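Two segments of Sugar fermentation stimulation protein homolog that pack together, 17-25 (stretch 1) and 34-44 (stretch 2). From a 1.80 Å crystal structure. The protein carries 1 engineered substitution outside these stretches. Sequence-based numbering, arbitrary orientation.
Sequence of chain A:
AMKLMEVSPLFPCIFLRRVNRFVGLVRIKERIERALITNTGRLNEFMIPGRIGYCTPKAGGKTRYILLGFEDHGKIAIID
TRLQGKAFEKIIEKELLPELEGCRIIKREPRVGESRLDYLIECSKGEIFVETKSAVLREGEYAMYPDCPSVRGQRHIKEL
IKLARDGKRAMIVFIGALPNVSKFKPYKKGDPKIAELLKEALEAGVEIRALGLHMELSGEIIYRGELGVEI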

ATOM      1  N   ARG A  17      21.095   6.457  -1.792  1.00 22.87           N
ATOM      2  CA  ARG A  17      21.075   5.949  -0.419  1.00 28.32           C
ATOM      3  C   ARG A  17      19.890   6.434   0.409  1.00 27.48           C
ATOM      4  O   ARG A  17      19.317   7.500   0.166  1.00 19.59           O
ATOM      5  CB  ARG A  17      22.407   6.199   0.314  1.00 46.96           C
ATOM      6  CG  ARG A  17      22.684   7.642   0.666  1.00 29.79           C
ATOM      7  CD  ARG A  17      24.097   7.822   1.240  1.00 25.11           C
ATOM      8  NE  ARG A  17      24.399   9.241   1.466  1.00 24.28           N
ATOM      9  CZ  ARG A  17      24.153   9.910   2.592  1.00 34.71           C
ATOM     10  NH1 ARG A  17      23.574   9.316   3.628  1.00 35.87           N
ATOM     11  NH2 ARG A  17      24.490  11.193   2.682  1.00 39.75           N
ATOM     12  N   ARG A  18      19.511   5.617   1.384  1.00 27.61           N
ATOM     13  CA  ARG A  18      18.455   6.007   2.280  1.00 24.81           C
ATOM     14  C   ARG A  18      19.076   6.768   3.446  1.00 31.51           C
ATOM     15  O   ARG A  18      20.017   6.294   4.072  1.00 35.75           O
ATOM     16  CB  ARG A  18      17.648   4.777   2.739  1.00 25.28           C
ATOM     17  CG  ARG A  18      16.296   5.149   3.307  1.00 27.53           C
ATOM     18  CD  ARG A  18      15.386   3.945   3.456  1.00 30.64           C
ATOM     19  NE  ARG A  18      14.048   4.359   3.882  1.00 22.22           N
ATOM     20  CZ  ARG A  18      13.038   3.523   4.123  1.00 33.78           C
ATOM     21  NH1 ARG A  18      13.208   2.217   3.970  1.00 34.73           N
ATOM     22  NH2 ARG A  18      11.855   3.990   4.511  1.00 30.18           N
ATOM     23  N   VAL A  19      18.560   7.960   3.719  1.00 26.51           N
ATOM     24  CA  VAL A  19      19.095   8.814   4.787  1.00 33.21           C
ATOM     25  C   VAL A  19      18.473   8.432   6.123  1.00 33.41           C
ATOM     26  O   VAL A  19      19.175   8.249   7.122  1.00 30.35           O
ATOM     27  CB  VAL A  19      18.852  10.315   4.479  1.00 19.98           C
ATOM     28  CG1 VAL A  19      19.297  11.215   5.636  1.00 28.73           C
ATOM     29  CG2 VAL A  19      19.570  10.716   3.168  1.00 23.06           C
ATOM     30  N   ASN A  20      17.147   8.339   6.133  1.00 20.47           N
ATOM     31  CA  ASN A  20      16.405   7.777   7.254  1.00 25.13           C
ATOM     32  C   ASN A  20      15.110   7.174   6.725  1.00 32.99           C
ATOM     33  O   ASN A  20      14.948   7.003   5.508  1.00 25.33           O
ATOM     34  CB  ASN A  20      16.134   8.834   8.330  1.00 26.70           C
ATOM     35  CG  ASN A  20      15.495  10.102   7.777  1.00 21.67           C
ATOM     36  OD1 ASN A  20      14.523  10.066   7.011  1.00 25.45           O
ATOM     37  ND2 ASN A  20      16.025  11.245   8.196  1.00 33.50           N
ATOM     38  N   ARG A  21      14.175   6.881   7.614  1.00 41.75           N
ATOM     39  CA  ARG A  21      12.935   6.236   7.183  1.00 34.43           C
ATOM     40  C   ARG A  21      12.017   7.130   6.326  1.00 20.57           C
ATOM     41  O   ARG A  21      11.168   6.619   5.593  1.00 26.69           O
ATOM     42  CB  ARG A  21      12.202   5.601   8.374  1.00 43.57           C
ATOM     43  CG  ARG A  21      11.618   6.559   9.388  1.00 44.06           C
ATOM     44  CD  ARG A  21      11.217   5.788  10.641  1.00 35.63           C
ATOM     45  NE  ARG A  21      10.524   6.597  11.636  1.00 38.06           N
ATOM     46  CZ  ARG A  21      11.118   7.445  12.475  1.00110.18           C
ATOM     47  NH1 ARG A  21      12.434   7.621  12.435  1.00 55.70           N
ATOM     48  NH2 ARG A  21      10.392   8.132  13.348  1.00 34.93           N
ATOM     49  N   PHE A  22      12.229   8.449   6.371  1.00 16.59           N
ATOM     50  CA  PHE A  22      11.400   9.412   5.645  1.00 16.67           C
ATOM     51  C   PHE A  22      12.034   9.975   4.373  1.00 17.53           C
ATOM     52  O   PHE A  22      11.331  10.540   3.530  1.00 22.09           O
ATOM     53  CB  PHE A  22      11.058  10.627   6.533  1.00 20.16           C
ATOM     54  CG  PHE A  22      10.396  10.265   7.811  1.00 24.94           C
ATOM     55  CD1 PHE A  22       9.087   9.808   7.816  1.00 22.82           C
ATOM     56  CD2 PHE A  22      11.098  10.332   9.010  1.00 22.23           C
ATOM     57  CE1 PHE A  22       8.460   9.453   9.008  1.00 33.30           C
ATOM     58  CE2 PHE A  22      10.481   9.979  10.203  1.00 41.92           C
ATOM     59  CZ  PHE A  22       9.157   9.538  10.195  1.00 30.48           C
ATOM     60  N   VAL A  23      13.348   9.852   4.243  1.00 16.22           N
ATOM     61  CA  VAL A  23      14.067  10.548   3.169  1.00 27.62           C
ATOM     62  C   VAL A  23      15.147   9.708   2.499  1.00 21.60           C
ATOM     63  O   VAL A  23      15.881   8.967   3.156  1.00 20.60           O
ATOM     64  CB  VAL A  23      14.655  11.891   3.691  1.00 31.26           C
ATOM     65  CG1 VAL A  23      15.718  12.443   2.738  1.00 35.37           C
ATOM     66  CG2 VAL A  23      13.532  12.909   3.906  1.00 37.05           C
ATOM     67  N   GLY A  24      15.250   9.844   1.178  1.00 16.28           N
ATOM     68  CA  GLY A  24      16.342   9.212   0.426  1.00 15.93           C
ATOM     69  C   GLY A  24      17.054  10.223  -0.445  1.00 17.59           C
ATOM     70  O   GLY A  24      16.515  11.299  -0.720  1.00 14.93           O
ATOM     71  N   LEU A  25      18.269   9.885  -0.869  1.00 18.35           N
ATOM     72  CA  LEU A  25      18.963  10.657  -1.911  1.00 12.68           C
ATOM     73  C   LEU A  25      18.952   9.882  -3.223  1.00 17.22           C
ATOM     74  O   LEU A  25      19.223   8.674  -3.249  1.00 16.00           O
ATOM     75  CB  LEU A  25      20.409  10.957  -1.490  1.00 18.43           C
ATOM     76  CG  LEU A  25      20.594  11.789  -0.225  1.00 16.34           C
ATOM     77  CD1 LEU A  25      22.053  11.902   0.167  1.00 23.99           C
ATOM     78  CD2 LEU A  25      19.951  13.198  -0.417  1.00 20.45           C
TER
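Stretch 2 (34-44) RALITNTGRLN

Stretch 2 lies on stretch 1 as an antiparallel β-strand that runs on into a loop, and the loop is held by the side chain of Arg18. The two segments bury 608 Å² between them, both sides summed.

Residues 34-36 are extended and pair with strand 23-25. The N-to-C directions make an angle of 143°, and the axes approach to 4.6 Å. Leu25 is opposite Arg34, Gly24 opposite Ala35 and Val23 opposite Leu36. Gly24 and Ala35 form the hydrogen-bonded pair: Gly24 N donates to Ala35 O at 2.8 Å, and Ala35 N donates to Gly24 O at 2.8 Å. Two residues on, Ile37 N donates to Phe22 O, also at 2.8 Å. All three bonds are nearly straight.

Side chains alternate across the sheet. Val23, Leu25, Arg34 and Leu36 share one face. There Val23 CG1 packs against Arg34 CG at 3.3 Å, while Val23 CG2 is 4.5 Å from Leu36 CD1. Ala35 points to the other face. Ile37 points toward stretch 1, and its CD1 lies 3.5 Å from Gly24 N. Gly24 has no side chain, and a CB there would come within a tight 3.1 Å of Ile37 CD1.

Thr38 to Asn44 form a loop. A water bridges the gap, donating to Arg21 O at 2.9 Å and Ile37 O at 2.6 Å and accepting from Asn39 N at 2.9 Å. Arg18 is fully extended, with chi1 to chi3 all t, so its guanidinium reaches the loop. Arg18 NH1 donates to Gly41 O at 2.9 Å. Arg18 NH2 makes a weak hydrogen bond to Asn39 O at 2.9 Å and also donates to Arg21 O at 2.9 Å within stretch 1. The loop carbonyls lie at the guanidinium edge, where its N-H groups point.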

ATOM      1  N   ARG A  34      17.202  15.369  -2.709  1.00 16.60           N
ATOM      2  CA  ARG A  34      16.458  14.798  -1.580  1.00 32.94           C
ATOM      3  C   ARG A  34      15.049  14.383  -2.031  1.00 33.06           C
ATOM      4  O   ARG A  34      14.337  15.178  -2.638  1.00 18.98           O
ATOM      5  CB  ARG A  34      16.397  15.815  -0.438  1.00 31.25           C
ATOM      6  CG  ARG A  34      16.234  15.219   0.941  1.00 32.40           C
ATOM      7  CD  ARG A  34      16.288  16.305   2.007  1.00 20.03           C
ATOM      8  NE  ARG A  34      16.008  15.816   3.339  1.00 47.68           N
ATOM      9  CZ  ARG A  34      15.417  16.538   4.278  1.00 22.50           C
ATOM     10  NH1 ARG A  34      15.006  17.768   4.006  1.00 45.82           N
ATOM     11  NH2 ARG A  34      15.198  16.019   5.475  1.00103.67           N
ATOM     12  N   ALA A  35      14.659  13.132  -1.754  1.00 19.02           N
ATOM     13  CA  ALA A  35      13.371  12.606  -2.179  1.00 24.74           C
ATOM     14  C   ALA A  35      12.641  12.015  -0.985  1.00 33.42           C
ATOM     15  O   ALA A  35      13.217  11.261  -0.205  1.00 19.08           O
ATOM     16  CB  ALA A  35      13.570  11.527  -3.279  1.00 19.10           C
ATOM     17  N   LEU A  36      11.376  12.383  -0.829  1.00 15.71           N
ATOM     18  CA  LEU A  36      10.557  11.874   0.249  1.00 18.91           C
ATOM     19  C   LEU A  36      10.253  10.389   0.054  1.00 20.07           C
ATOM     20  O   LEU A  36       9.980   9.947  -1.046  1.00 21.88           O
ATOM     21  CB  LEU A  36       9.231  12.636   0.272  1.00 25.73           C
ATOM     22  CG  LEU A  36       8.535  12.712   1.620  1.00 27.70           C
ATOM     23  CD1 LEU A  36       9.335  13.598   2.571  1.00 31.83           C
ATOM     24  CD2 LEU A  36       7.106  13.248   1.462  1.00 35.06           C
ATOM     25  N   ILE A  37      10.301   9.635   1.144  1.00 17.41           N
ATOM     26  CA  ILE A  37       9.899   8.237   1.137  1.00 17.67           C
ATOM     27  C   ILE A  37       8.702   8.122   2.101  1.00 21.45           C
ATOM     28  O   ILE A  37       8.798   8.468   3.289  1.00 21.22           O
ATOM     29  CB  ILE A  37      11.069   7.307   1.599  1.00 19.02           C
ATOM     30  CG1 ILE A  37      12.208   7.287   0.574  1.00 25.52           C
ATOM     31  CG2 ILE A  37      10.538   5.873   1.905  1.00 19.40           C
ATOM     32  CD1 ILE A  37      13.542   6.752   1.136  1.00 29.11           C
ATOM     33  N   THR A  38       7.559   7.663   1.592  1.00 17.38           N
ATOM     34  CA  THR A  38       6.405   7.472   2.449  1.00 11.76           C
ATOM     35  C   THR A  38       6.129   5.965   2.462  1.00 23.36           C
ATOM     36  O   THR A  38       5.250   5.454   1.767  1.00 25.13           O
ATOM     37  CB  THR A  38       5.183   8.284   1.935  1.00 18.25           C
ATOM     38  OG1 THR A  38       5.596   9.642   1.721  1.00 23.41           O
ATOM     39  CG2 THR A  38       4.027   8.271   2.932  1.00 30.06           C
ATOM     40  N   ASN A  39       6.939   5.253   3.219  1.00 20.32           N
ATOM     41  CA  ASN A  39       6.771   3.814   3.446  1.00 18.53           C
ATOM     42  C   ASN A  39       7.718   3.451   4.601  1.00 19.55           C
ATOM     43  O   ASN A  39       8.931   3.658   4.502  1.00 36.99           O
ATOM     44  CB  ASN A  39       7.079   3.009   2.174  1.00 14.88           C
ATOM     45  CG  ASN A  39       6.614   1.539   2.245  1.00 22.70           C
ATOM     46  OD1 ASN A  39       6.840   0.853   3.241  1.00 28.77           O
ATOM     47  ND2 ASN A  39       5.987   1.052   1.155  1.00 13.99           N
ATOM     48  N   THR A  40       7.145   2.928   5.687  1.00 31.07           N
ATOM     49  CA  THR A  40       7.899   2.705   6.923  1.00 52.18           C
ATOM     50  C   THR A  40       8.593   1.355   6.899  1.00 41.03           C
ATOM     51  O   THR A  40       9.339   1.016   7.822  1.00 47.46           O
ATOM     52  CB  THR A  40       7.009   2.809   8.187  1.00 23.04           C
ATOM     53  OG1 THR A  40       5.863   1.951   8.041  1.00 35.78           O
ATOM     54  CG2 THR A  40       6.559   4.248   8.417  1.00 61.33           C
ATOM     55  N   GLY A  41       8.343   0.591   5.836  1.00 29.28           N
ATOM     56  CA  GLY A  41       9.038  -0.680   5.607  1.00 26.97           C
ATOM     57  C   GLY A  41      10.534  -0.537   5.354  1.00 31.40           C
ATOM     58  O   GLY A  41      11.036   0.559   5.066  1.00 30.48           O
ATOM     59  N   ARG A  42      11.262  -1.647   5.456  1.00 26.78           N
ATOM     60  CA  ARG A  42      12.699  -1.605   5.199  1.00 24.77           C
ATOM     61  C   ARG A  42      12.967  -1.430   3.721  1.00 33.58           C
ATOM     62  O   ARG A  42      13.934  -0.770   3.347  1.00 23.92           O
ATOM     63  CB  ARG A  42      13.425  -2.857   5.719  1.00 31.96           C
ATOM     64  CG  ARG A  42      13.159  -3.116   7.174  1.00104.22           C
ATOM     65  CD  ARG A  42      14.274  -3.846   7.877  1.00 65.21           C
ATOM     66  NE  ARG A  42      13.886  -4.030   9.270  1.00 69.67           N
ATOM     67  CZ  ARG A  42      14.697  -4.389  10.256  1.00133.64           C
ATOM     68  NH1 ARG A  42      15.988  -4.615  10.035  1.00 61.14           N
ATOM     69  NH2 ARG A  42      14.202  -4.515  11.479  1.00 44.46           N
ATOM     70  N   LEU A  43      12.102  -2.022   2.891  1.00 24.89           N
ATOM     71  CA  LEU A  43      12.276  -2.015   1.439  1.00 20.32           C
ATOM     72  C   LEU A  43      13.716  -2.363   1.048  1.00 28.33           C
ATOM     73  O   LEU A  43      14.272  -1.789   0.110  1.00 22.96           O
ATOM     74  CB  LEU A  43      11.864  -0.664   0.826  1.00 18.20           C
ATOM     75  CG  LEU A  43      10.421  -0.151   0.795  1.00 54.74           C
ATOM     76  CD1 LEU A  43       9.406  -1.281   0.820  1.00 31.78           C
ATOM     77  CD2 LEU A  43      10.188   0.833   1.917  1.00 53.78           C
ATOM     78  N   ASN A  44      14.311  -3.317   1.760  1.00 31.43           N
ATOM     79  CA  ASN A  44      15.697  -3.740   1.507  1.00 26.42           C
ATOM     80  C   ASN A  44      15.984  -4.212   0.085  1.00 32.10           C
ATOM     81  O   ASN A  44      17.073  -3.983  -0.433  1.00 27.93           O
ATOM     82  CB  ASN A  44      16.124  -4.824   2.507  1.00 35.91           C
ATOM     83  CG  ASN A  44      16.802  -4.249   3.737  1.00 57.53           C
ATOM     84  OD1 ASN A  44      17.484  -3.221   3.671  1.00 57.04           O
ATOM     85  ND2 ASN A  44      16.629  -4.920   4.869  1.00 68.40           N
TER
HETATM   86  O   HOH W   1       8.314   6.848   5.226  1.00 19.91           O